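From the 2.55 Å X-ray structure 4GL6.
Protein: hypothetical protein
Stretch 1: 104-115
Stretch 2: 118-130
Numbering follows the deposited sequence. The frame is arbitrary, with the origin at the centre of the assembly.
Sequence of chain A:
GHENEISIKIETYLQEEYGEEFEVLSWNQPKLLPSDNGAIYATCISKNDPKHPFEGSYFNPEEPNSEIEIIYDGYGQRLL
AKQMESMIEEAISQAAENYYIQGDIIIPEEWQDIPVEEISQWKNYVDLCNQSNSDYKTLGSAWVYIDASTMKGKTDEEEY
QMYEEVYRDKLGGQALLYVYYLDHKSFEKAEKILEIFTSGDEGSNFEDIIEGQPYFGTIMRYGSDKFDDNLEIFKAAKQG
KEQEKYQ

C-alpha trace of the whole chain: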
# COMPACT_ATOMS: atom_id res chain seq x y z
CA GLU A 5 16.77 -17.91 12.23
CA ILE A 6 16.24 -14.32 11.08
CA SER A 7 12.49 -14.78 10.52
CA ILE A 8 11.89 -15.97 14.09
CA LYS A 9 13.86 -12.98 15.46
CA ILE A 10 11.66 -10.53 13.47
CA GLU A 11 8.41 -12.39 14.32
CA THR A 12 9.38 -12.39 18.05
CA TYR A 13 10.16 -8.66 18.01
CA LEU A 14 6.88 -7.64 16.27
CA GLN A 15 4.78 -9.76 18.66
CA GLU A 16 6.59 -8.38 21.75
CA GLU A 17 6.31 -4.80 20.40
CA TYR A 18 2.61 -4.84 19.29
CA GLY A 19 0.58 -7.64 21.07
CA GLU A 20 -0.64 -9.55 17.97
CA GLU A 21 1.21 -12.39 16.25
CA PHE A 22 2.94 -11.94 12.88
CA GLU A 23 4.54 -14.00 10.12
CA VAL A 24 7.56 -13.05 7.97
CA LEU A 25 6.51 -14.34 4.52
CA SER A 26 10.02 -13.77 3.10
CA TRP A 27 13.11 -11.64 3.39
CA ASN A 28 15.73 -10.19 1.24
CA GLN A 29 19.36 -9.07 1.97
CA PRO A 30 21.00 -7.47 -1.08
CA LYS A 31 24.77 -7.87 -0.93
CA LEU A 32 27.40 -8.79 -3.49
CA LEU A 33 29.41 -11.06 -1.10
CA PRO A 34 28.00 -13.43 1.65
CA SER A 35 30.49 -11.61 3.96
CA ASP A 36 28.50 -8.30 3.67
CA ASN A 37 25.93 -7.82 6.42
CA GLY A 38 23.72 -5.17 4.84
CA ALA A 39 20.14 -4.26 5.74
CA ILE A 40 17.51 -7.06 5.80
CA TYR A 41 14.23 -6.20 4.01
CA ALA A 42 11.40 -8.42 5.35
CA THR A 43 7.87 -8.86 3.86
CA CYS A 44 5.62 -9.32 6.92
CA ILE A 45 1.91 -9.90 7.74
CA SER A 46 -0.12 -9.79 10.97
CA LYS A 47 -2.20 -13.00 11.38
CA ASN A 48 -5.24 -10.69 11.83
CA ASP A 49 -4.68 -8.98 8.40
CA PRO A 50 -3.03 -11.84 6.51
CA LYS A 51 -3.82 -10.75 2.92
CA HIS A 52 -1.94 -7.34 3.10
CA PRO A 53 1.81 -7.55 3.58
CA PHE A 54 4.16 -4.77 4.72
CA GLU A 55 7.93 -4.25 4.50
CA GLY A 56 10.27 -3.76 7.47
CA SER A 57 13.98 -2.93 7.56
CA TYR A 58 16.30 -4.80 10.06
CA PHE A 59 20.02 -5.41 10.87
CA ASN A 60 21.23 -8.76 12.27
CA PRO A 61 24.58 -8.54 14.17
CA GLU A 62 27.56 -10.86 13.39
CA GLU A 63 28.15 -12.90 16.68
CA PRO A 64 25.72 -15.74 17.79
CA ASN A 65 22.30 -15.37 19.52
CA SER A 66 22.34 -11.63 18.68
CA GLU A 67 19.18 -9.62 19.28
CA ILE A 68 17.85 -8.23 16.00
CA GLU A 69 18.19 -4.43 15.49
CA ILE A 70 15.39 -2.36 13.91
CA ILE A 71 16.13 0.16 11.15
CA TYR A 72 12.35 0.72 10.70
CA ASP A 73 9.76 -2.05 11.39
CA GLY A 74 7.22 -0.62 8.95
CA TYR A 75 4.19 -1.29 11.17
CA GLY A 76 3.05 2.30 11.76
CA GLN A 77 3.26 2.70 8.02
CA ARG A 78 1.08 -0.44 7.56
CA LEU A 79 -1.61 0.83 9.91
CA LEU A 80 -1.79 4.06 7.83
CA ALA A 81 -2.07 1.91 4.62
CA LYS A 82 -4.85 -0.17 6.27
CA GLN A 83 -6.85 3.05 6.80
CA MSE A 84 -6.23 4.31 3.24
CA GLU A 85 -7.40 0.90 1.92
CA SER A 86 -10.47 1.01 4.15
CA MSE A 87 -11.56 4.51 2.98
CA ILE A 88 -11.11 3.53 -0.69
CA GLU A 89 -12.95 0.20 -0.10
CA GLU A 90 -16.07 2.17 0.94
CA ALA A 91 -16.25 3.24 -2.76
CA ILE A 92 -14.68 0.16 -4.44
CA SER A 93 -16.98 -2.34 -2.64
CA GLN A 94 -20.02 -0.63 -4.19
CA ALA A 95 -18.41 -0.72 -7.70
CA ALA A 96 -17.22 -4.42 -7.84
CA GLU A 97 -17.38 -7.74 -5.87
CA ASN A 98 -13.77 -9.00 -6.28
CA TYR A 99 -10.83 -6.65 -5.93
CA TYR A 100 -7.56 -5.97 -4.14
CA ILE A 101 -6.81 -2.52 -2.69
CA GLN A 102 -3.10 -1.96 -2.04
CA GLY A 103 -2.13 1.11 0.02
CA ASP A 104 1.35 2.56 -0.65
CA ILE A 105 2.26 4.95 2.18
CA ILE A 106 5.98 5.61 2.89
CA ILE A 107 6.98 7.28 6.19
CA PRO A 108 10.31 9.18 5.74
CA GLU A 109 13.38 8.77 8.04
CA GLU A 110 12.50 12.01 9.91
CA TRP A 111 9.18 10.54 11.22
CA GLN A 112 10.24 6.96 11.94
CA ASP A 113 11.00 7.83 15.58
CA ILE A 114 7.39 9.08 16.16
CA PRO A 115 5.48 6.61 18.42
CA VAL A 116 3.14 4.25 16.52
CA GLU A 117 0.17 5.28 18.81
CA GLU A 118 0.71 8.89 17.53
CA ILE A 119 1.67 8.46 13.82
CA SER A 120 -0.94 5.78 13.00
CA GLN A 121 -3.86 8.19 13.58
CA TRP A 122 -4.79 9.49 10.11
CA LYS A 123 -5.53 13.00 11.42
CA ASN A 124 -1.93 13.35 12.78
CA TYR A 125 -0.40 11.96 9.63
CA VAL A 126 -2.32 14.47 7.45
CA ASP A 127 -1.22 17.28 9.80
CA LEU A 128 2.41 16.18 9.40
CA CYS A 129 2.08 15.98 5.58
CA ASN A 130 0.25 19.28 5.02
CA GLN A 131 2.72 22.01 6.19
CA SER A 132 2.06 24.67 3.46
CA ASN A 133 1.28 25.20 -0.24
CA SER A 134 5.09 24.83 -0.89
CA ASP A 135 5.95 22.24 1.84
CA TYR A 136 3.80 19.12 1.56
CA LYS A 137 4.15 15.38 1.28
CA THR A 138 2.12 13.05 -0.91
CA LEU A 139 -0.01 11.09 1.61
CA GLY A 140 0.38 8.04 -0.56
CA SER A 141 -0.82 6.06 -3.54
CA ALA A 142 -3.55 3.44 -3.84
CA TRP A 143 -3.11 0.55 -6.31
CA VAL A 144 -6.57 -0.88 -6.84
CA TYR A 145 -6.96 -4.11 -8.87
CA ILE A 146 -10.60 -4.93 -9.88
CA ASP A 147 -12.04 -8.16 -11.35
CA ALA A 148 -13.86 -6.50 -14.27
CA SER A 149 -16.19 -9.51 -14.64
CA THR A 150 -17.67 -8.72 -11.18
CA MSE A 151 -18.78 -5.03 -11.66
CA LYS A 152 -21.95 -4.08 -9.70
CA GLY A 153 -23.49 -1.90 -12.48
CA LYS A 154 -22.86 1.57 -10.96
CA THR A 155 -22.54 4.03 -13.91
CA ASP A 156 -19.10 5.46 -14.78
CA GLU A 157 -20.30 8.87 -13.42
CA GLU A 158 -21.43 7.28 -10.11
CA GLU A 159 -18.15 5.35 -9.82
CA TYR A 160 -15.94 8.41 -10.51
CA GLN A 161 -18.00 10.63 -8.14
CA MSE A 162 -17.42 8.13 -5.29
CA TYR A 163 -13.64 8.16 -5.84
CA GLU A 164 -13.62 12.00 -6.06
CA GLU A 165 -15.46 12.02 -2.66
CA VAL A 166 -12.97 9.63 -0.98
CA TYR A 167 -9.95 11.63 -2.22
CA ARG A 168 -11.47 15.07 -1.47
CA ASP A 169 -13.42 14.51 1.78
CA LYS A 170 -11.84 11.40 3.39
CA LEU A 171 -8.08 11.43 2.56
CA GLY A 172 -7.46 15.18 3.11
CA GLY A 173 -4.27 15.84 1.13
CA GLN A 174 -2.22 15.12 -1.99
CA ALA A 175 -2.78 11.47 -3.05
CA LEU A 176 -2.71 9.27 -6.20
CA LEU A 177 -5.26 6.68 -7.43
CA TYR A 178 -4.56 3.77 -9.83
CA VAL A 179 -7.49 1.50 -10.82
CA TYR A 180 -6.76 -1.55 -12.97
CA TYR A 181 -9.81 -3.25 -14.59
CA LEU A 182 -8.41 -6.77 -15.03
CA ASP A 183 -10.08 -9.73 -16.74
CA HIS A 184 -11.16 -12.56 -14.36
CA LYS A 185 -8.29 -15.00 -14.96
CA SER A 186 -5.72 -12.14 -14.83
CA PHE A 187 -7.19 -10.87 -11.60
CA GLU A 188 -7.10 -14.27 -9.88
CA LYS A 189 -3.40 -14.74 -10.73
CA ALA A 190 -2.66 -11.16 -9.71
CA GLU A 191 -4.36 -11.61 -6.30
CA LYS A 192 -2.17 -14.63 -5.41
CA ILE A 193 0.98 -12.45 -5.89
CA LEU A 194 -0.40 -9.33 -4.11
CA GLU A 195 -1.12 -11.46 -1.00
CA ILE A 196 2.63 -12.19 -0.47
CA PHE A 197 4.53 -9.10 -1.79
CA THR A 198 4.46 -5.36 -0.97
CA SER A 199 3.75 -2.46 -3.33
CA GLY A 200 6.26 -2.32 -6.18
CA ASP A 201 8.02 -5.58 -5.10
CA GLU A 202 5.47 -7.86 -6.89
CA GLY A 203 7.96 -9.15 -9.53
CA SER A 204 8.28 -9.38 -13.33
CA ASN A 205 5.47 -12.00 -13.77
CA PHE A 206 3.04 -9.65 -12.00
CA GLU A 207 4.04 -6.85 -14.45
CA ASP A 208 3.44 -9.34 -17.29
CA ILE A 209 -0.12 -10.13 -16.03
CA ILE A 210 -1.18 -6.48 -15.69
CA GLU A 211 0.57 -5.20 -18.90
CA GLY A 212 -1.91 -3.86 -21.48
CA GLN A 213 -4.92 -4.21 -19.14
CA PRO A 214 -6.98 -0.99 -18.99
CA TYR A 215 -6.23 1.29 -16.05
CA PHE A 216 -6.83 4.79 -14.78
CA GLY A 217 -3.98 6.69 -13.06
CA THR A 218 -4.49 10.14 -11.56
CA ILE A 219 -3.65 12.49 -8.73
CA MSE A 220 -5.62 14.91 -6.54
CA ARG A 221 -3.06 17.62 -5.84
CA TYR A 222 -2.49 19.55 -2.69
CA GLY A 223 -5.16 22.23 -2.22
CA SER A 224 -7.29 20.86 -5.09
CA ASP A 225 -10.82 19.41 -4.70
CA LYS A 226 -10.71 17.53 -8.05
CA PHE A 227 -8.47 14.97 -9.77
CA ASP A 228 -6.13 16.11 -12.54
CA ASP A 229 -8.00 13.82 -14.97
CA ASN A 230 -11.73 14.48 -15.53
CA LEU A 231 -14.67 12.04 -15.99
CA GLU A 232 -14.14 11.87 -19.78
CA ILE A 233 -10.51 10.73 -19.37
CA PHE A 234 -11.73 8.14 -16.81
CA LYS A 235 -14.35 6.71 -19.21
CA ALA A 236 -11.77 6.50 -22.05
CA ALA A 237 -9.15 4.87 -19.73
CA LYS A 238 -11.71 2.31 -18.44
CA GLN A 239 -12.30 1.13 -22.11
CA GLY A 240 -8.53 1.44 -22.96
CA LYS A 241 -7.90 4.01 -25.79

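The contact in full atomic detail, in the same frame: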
# COMPACT_ATOMS: atom_id res chain seq x y z
N ASP A 104 -0.09 2.31 -0.50
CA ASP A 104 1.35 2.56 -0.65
C ASP A 104 1.71 3.88 0.02
O ASP A 104 1.76 4.93 -0.63
CB ASP A 104 1.69 2.54 -2.16
CG ASP A 104 3.19 2.73 -2.45
OD1 ASP A 104 4.07 2.53 -1.58
OD2 ASP A 104 3.47 3.07 -3.60
N ILE A 105 1.91 3.81 1.33
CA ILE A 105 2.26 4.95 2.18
C ILE A 105 3.67 4.72 2.70
O ILE A 105 3.94 3.69 3.27
CB ILE A 105 1.28 5.08 3.35
CG1 ILE A 105 -0.10 5.48 2.82
CG2 ILE A 105 1.75 6.14 4.36
CD1 ILE A 105 -1.24 5.40 3.81
N ILE A 106 4.57 5.67 2.46
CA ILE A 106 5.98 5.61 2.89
C ILE A 106 6.29 6.74 3.88
O ILE A 106 6.24 7.90 3.52
CB ILE A 106 6.92 5.74 1.68
CG1 ILE A 106 6.74 4.54 0.71
CG2 ILE A 106 8.37 5.88 2.15
CD1 ILE A 106 7.14 3.18 1.26
N ILE A 107 6.62 6.36 5.11
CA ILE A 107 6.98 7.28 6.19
C ILE A 107 8.48 7.57 6.06
O ILE A 107 9.27 6.62 6.13
CB ILE A 107 6.76 6.65 7.57
CG1 ILE A 107 5.30 6.29 7.77
CG2 ILE A 107 7.23 7.57 8.69
CD1 ILE A 107 4.32 7.44 7.63
N PRO A 108 8.88 8.84 5.88
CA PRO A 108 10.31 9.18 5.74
C PRO A 108 11.12 9.07 7.05
O PRO A 108 10.53 9.14 8.16
CB PRO A 108 10.28 10.62 5.22
CG PRO A 108 9.00 11.18 5.77
CD PRO A 108 8.03 10.05 5.87
N GLU A 109 12.44 8.93 6.92
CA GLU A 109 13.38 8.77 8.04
C GLU A 109 13.06 9.69 9.22
O GLU A 109 12.98 9.23 10.36
CB GLU A 109 14.84 8.98 7.59
CG GLU A 109 15.89 8.63 8.64
CD GLU A 109 17.33 8.80 8.15
OE1 GLU A 109 17.61 9.71 7.33
OE2 GLU A 109 18.19 8.03 8.62
N GLU A 110 12.81 10.97 8.91
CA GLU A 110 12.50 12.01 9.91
C GLU A 110 11.38 11.63 10.88
O GLU A 110 11.46 11.97 12.05
CB GLU A 110 12.12 13.38 9.27
CG GLU A 110 13.14 14.03 8.33
CD GLU A 110 12.98 13.64 6.86
OE1 GLU A 110 11.85 13.75 6.34
OE2 GLU A 110 13.99 13.24 6.22
N TRP A 111 10.35 10.93 10.39
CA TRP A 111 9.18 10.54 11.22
C TRP A 111 9.18 9.15 11.80
O TRP A 111 8.30 8.83 12.60
CB TRP A 111 7.87 10.74 10.44
CG TRP A 111 7.70 12.11 9.83
CD1 TRP A 111 8.37 13.29 10.16
CD2 TRP A 111 6.72 12.51 8.83
NE1 TRP A 111 7.94 14.33 9.41
CE2 TRP A 111 6.95 13.94 8.59
CE3 TRP A 111 5.73 11.85 8.11
CZ2 TRP A 111 6.20 14.66 7.67
CZ3 TRP A 111 4.98 12.60 7.18
CH2 TRP A 111 5.21 13.97 6.98
N GLN A 112 10.18 8.34 11.45
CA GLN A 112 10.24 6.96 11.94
C GLN A 112 10.34 6.82 13.46
O GLN A 112 9.84 5.84 14.00
CB GLN A 112 11.36 6.20 11.25
CG GLN A 112 10.99 5.95 9.80
CD GLN A 112 12.10 5.41 8.96
OE1 GLN A 112 13.15 5.00 9.44
NE2 GLN A 112 11.89 5.46 7.67
N ASP A 113 10.93 7.81 14.12
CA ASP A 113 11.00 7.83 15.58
C ASP A 113 9.66 8.13 16.26
O ASP A 113 9.54 7.81 17.44
CB ASP A 113 12.03 8.86 16.07
CG ASP A 113 13.47 8.48 15.71
OD1 ASP A 113 13.73 7.36 15.19
OD2 ASP A 113 14.35 9.32 15.95
N ILE A 114 8.69 8.71 15.55
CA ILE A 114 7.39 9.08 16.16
C ILE A 114 6.69 7.80 16.66
O ILE A 114 6.66 6.82 15.92
CB ILE A 114 6.41 9.84 15.22
CG1 ILE A 114 7.03 11.13 14.66
CG2 ILE A 114 5.15 10.25 15.99
CD1 ILE A 114 6.20 11.78 13.56
N PRO A 115 6.16 7.81 17.91
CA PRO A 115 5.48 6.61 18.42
C PRO A 115 4.33 6.14 17.51
O PRO A 115 3.63 6.98 16.94
CB PRO A 115 4.94 7.06 19.78
CG PRO A 115 5.83 8.16 20.20
CD PRO A 115 6.21 8.88 18.93
N GLU A 118 0.88 7.52 18.06
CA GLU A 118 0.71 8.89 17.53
C GLU A 118 0.59 8.94 16.01
O GLU A 118 -0.38 9.51 15.49
CB GLU A 118 1.86 9.82 17.98
CG GLU A 118 1.62 11.32 17.68
CD GLU A 118 2.78 12.23 18.05
OE1 GLU A 118 3.63 11.87 18.89
OE2 GLU A 118 2.82 13.35 17.50
N ILE A 119 1.58 8.38 15.30
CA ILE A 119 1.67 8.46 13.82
C ILE A 119 0.56 7.73 13.07
O ILE A 119 0.15 8.15 11.99
CB ILE A 119 3.07 7.99 13.30
CG1 ILE A 119 3.37 8.42 11.85
CG2 ILE A 119 3.24 6.47 13.40
CD1 ILE A 119 3.54 9.90 11.65
N SER A 120 0.09 6.62 13.63
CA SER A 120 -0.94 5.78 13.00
C SER A 120 -2.34 6.40 12.96
O SER A 120 -3.21 5.87 12.29
CB SER A 120 -1.03 4.43 13.70
OG SER A 120 -1.52 4.60 15.02
N GLN A 121 -2.59 7.47 13.70
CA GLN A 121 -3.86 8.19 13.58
C GLN A 121 -3.80 9.05 12.32
O GLN A 121 -2.96 9.95 12.19
CB GLN A 121 -4.10 9.10 14.76
CG GLN A 121 -4.17 8.39 16.08
CD GLN A 121 -4.66 9.34 17.13
OE1 GLN A 121 -3.87 9.83 17.94
NE2 GLN A 121 -5.92 9.72 17.04
N TRP A 122 -4.73 8.79 11.40
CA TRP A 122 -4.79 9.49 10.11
C TRP A 122 -4.75 11.00 10.24
O TRP A 122 -3.99 11.65 9.53
CB TRP A 122 -6.02 9.04 9.34
CG TRP A 122 -5.96 9.48 7.93
CD1 TRP A 122 -6.57 10.58 7.37
CD2 TRP A 122 -5.21 8.88 6.86
NE1 TRP A 122 -6.27 10.68 6.04
CE2 TRP A 122 -5.46 9.70 5.67
CE3 TRP A 122 -4.38 7.77 6.75
CZ2 TRP A 122 -4.90 9.41 4.44
CZ3 TRP A 122 -3.83 7.49 5.50
CH2 TRP A 122 -4.09 8.29 4.38
N LYS A 123 -5.52 11.55 11.18
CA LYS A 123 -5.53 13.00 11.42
C LYS A 123 -4.12 13.60 11.69
O LYS A 123 -3.80 14.66 11.16
CB LYS A 123 -6.52 13.39 12.52
CG LYS A 123 -6.33 12.70 13.87
CD LYS A 123 -6.93 13.51 15.03
CE LYS A 123 -6.58 12.89 16.38
NZ LYS A 123 -6.84 13.80 17.52
N ASN A 124 -3.29 12.89 12.46
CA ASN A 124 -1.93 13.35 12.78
C ASN A 124 -1.01 13.25 11.60
O ASN A 124 -0.11 14.08 11.44
CB ASN A 124 -1.32 12.53 13.92
CG ASN A 124 -1.99 12.78 15.25
OD1 ASN A 124 -2.55 13.84 15.49
ND2 ASN A 124 -1.91 11.80 16.13
N TYR A 125 -1.20 12.20 10.81
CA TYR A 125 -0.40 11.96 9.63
C TYR A 125 -0.64 13.06 8.59
O TYR A 125 0.31 13.58 8.02
CB TYR A 125 -0.67 10.55 9.07
CG TYR A 125 0.06 10.26 7.80
CD1 TYR A 125 1.45 10.32 7.74
CD2 TYR A 125 -0.62 9.88 6.63
CE1 TYR A 125 2.15 10.04 6.55
CE2 TYR A 125 0.06 9.60 5.43
CZ TYR A 125 1.44 9.69 5.40
OH TYR A 125 2.09 9.42 4.26
N VAL A 126 -1.91 13.38 8.36
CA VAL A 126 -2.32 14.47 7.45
C VAL A 126 -1.75 15.81 7.90
O VAL A 126 -1.30 16.60 7.08
CB VAL A 126 -3.86 14.56 7.33
CG1 VAL A 126 -4.30 15.85 6.63
CG2 VAL A 126 -4.41 13.35 6.60
N ASP A 127 -1.79 16.06 9.20
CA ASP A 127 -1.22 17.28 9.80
C ASP A 127 0.28 17.35 9.49
O ASP A 127 0.78 18.40 9.10
CB ASP A 127 -1.48 17.34 11.31
CG ASP A 127 -0.58 18.35 12.03
OD1 ASP A 127 -0.71 19.56 11.74
OD2 ASP A 127 0.27 17.92 12.85
N LEU A 128 0.99 16.24 9.69
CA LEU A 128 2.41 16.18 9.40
C LEU A 128 2.69 16.43 7.91
O LEU A 128 3.59 17.19 7.57
CB LEU A 128 3.03 14.85 9.86
CG LEU A 128 3.56 14.75 11.30
CD1 LEU A 128 2.63 15.29 12.39
CD2 LEU A 128 3.89 13.28 11.53
N CYS A 129 1.88 15.84 7.03
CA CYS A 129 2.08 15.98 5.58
C CYS A 129 1.79 17.37 5.04
O CYS A 129 2.55 17.87 4.22
CB CYS A 129 1.25 14.96 4.79
SG CYS A 129 1.77 13.25 5.04
N ASN A 130 0.72 18.00 5.54
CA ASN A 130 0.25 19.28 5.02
C ASN A 130 0.83 20.51 5.74
O ASN A 130 0.12 21.18 6.50
CB ASN A 130 -1.30 19.29 5.06
CG ASN A 130 -1.93 18.13 4.31
OD1 ASN A 130 -1.25 17.37 3.58
ND2 ASN A 130 -3.25 18.01 4.44

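This is a mainly apolar contact, in which isoleucines and a tryptophan of the first stretch pack against Ile119 and the helix 122-129 of the second, with two backbone hydrogen bonds where the stretches nearly join. About 589 Å² of surface is buried, both sides summed.

The backbone bonds share one acceptor. Pro115 sits at the N-cap position, right before a helix, and its O accepts from Ile119 N at 3.0 Å, almost linearly. Glu118 N also lies 3.0 Å from Pro115 O, but that bond is bent and weak.

Trp111 has the largest area covered by the other stretch. Trp111 and Ile114 are the ends of a type I turn, closed by Ile114 N to Trp111 O at 3.0 Å, and the CA-to-CB bonds of both point toward the second stretch. The broad indole meets the helix in different ways. Leu128 CB lies over one face of its six-membered ring, 3.7 Å from Trp111 CH2, as a CH-pi contact. At the ring edge, Tyr125 CE1 is 3.9 Å from Trp111 CZ3. Cys129 SG is also at the edge, 3.9 Å from Trp111 CZ3; its small side chain fits beside the large ring.

Ile114 CD1 packs against two aliphatic partners, 3.4 Å from Leu128 CD2 and 3.8 Å from Ile119 CD1. These branched aliphatic chains fill space and carry no polar groups that need partners.

Tyr125 is buried, as are Ile105, Ile107 and Ile119, and links much of the contact. Ile107 CD1 reaches Tyr125 CE1 at 3.6 Å, and Ile105 CG2 reaches Tyr125 CZ at 3.7 Å. The Tyr125 hydroxyl is hydrogen-bonded elsewhere in the structure, so its polar end is satisfied. The CA-to-CB bond of Ile105 points toward the second stretch, and Ile105 CD1 meets the Trp122 ring edge, 3.7 Å from Trp122 CZ3. That of Trp122 points away, but its long side chain brings the ring back to this contact.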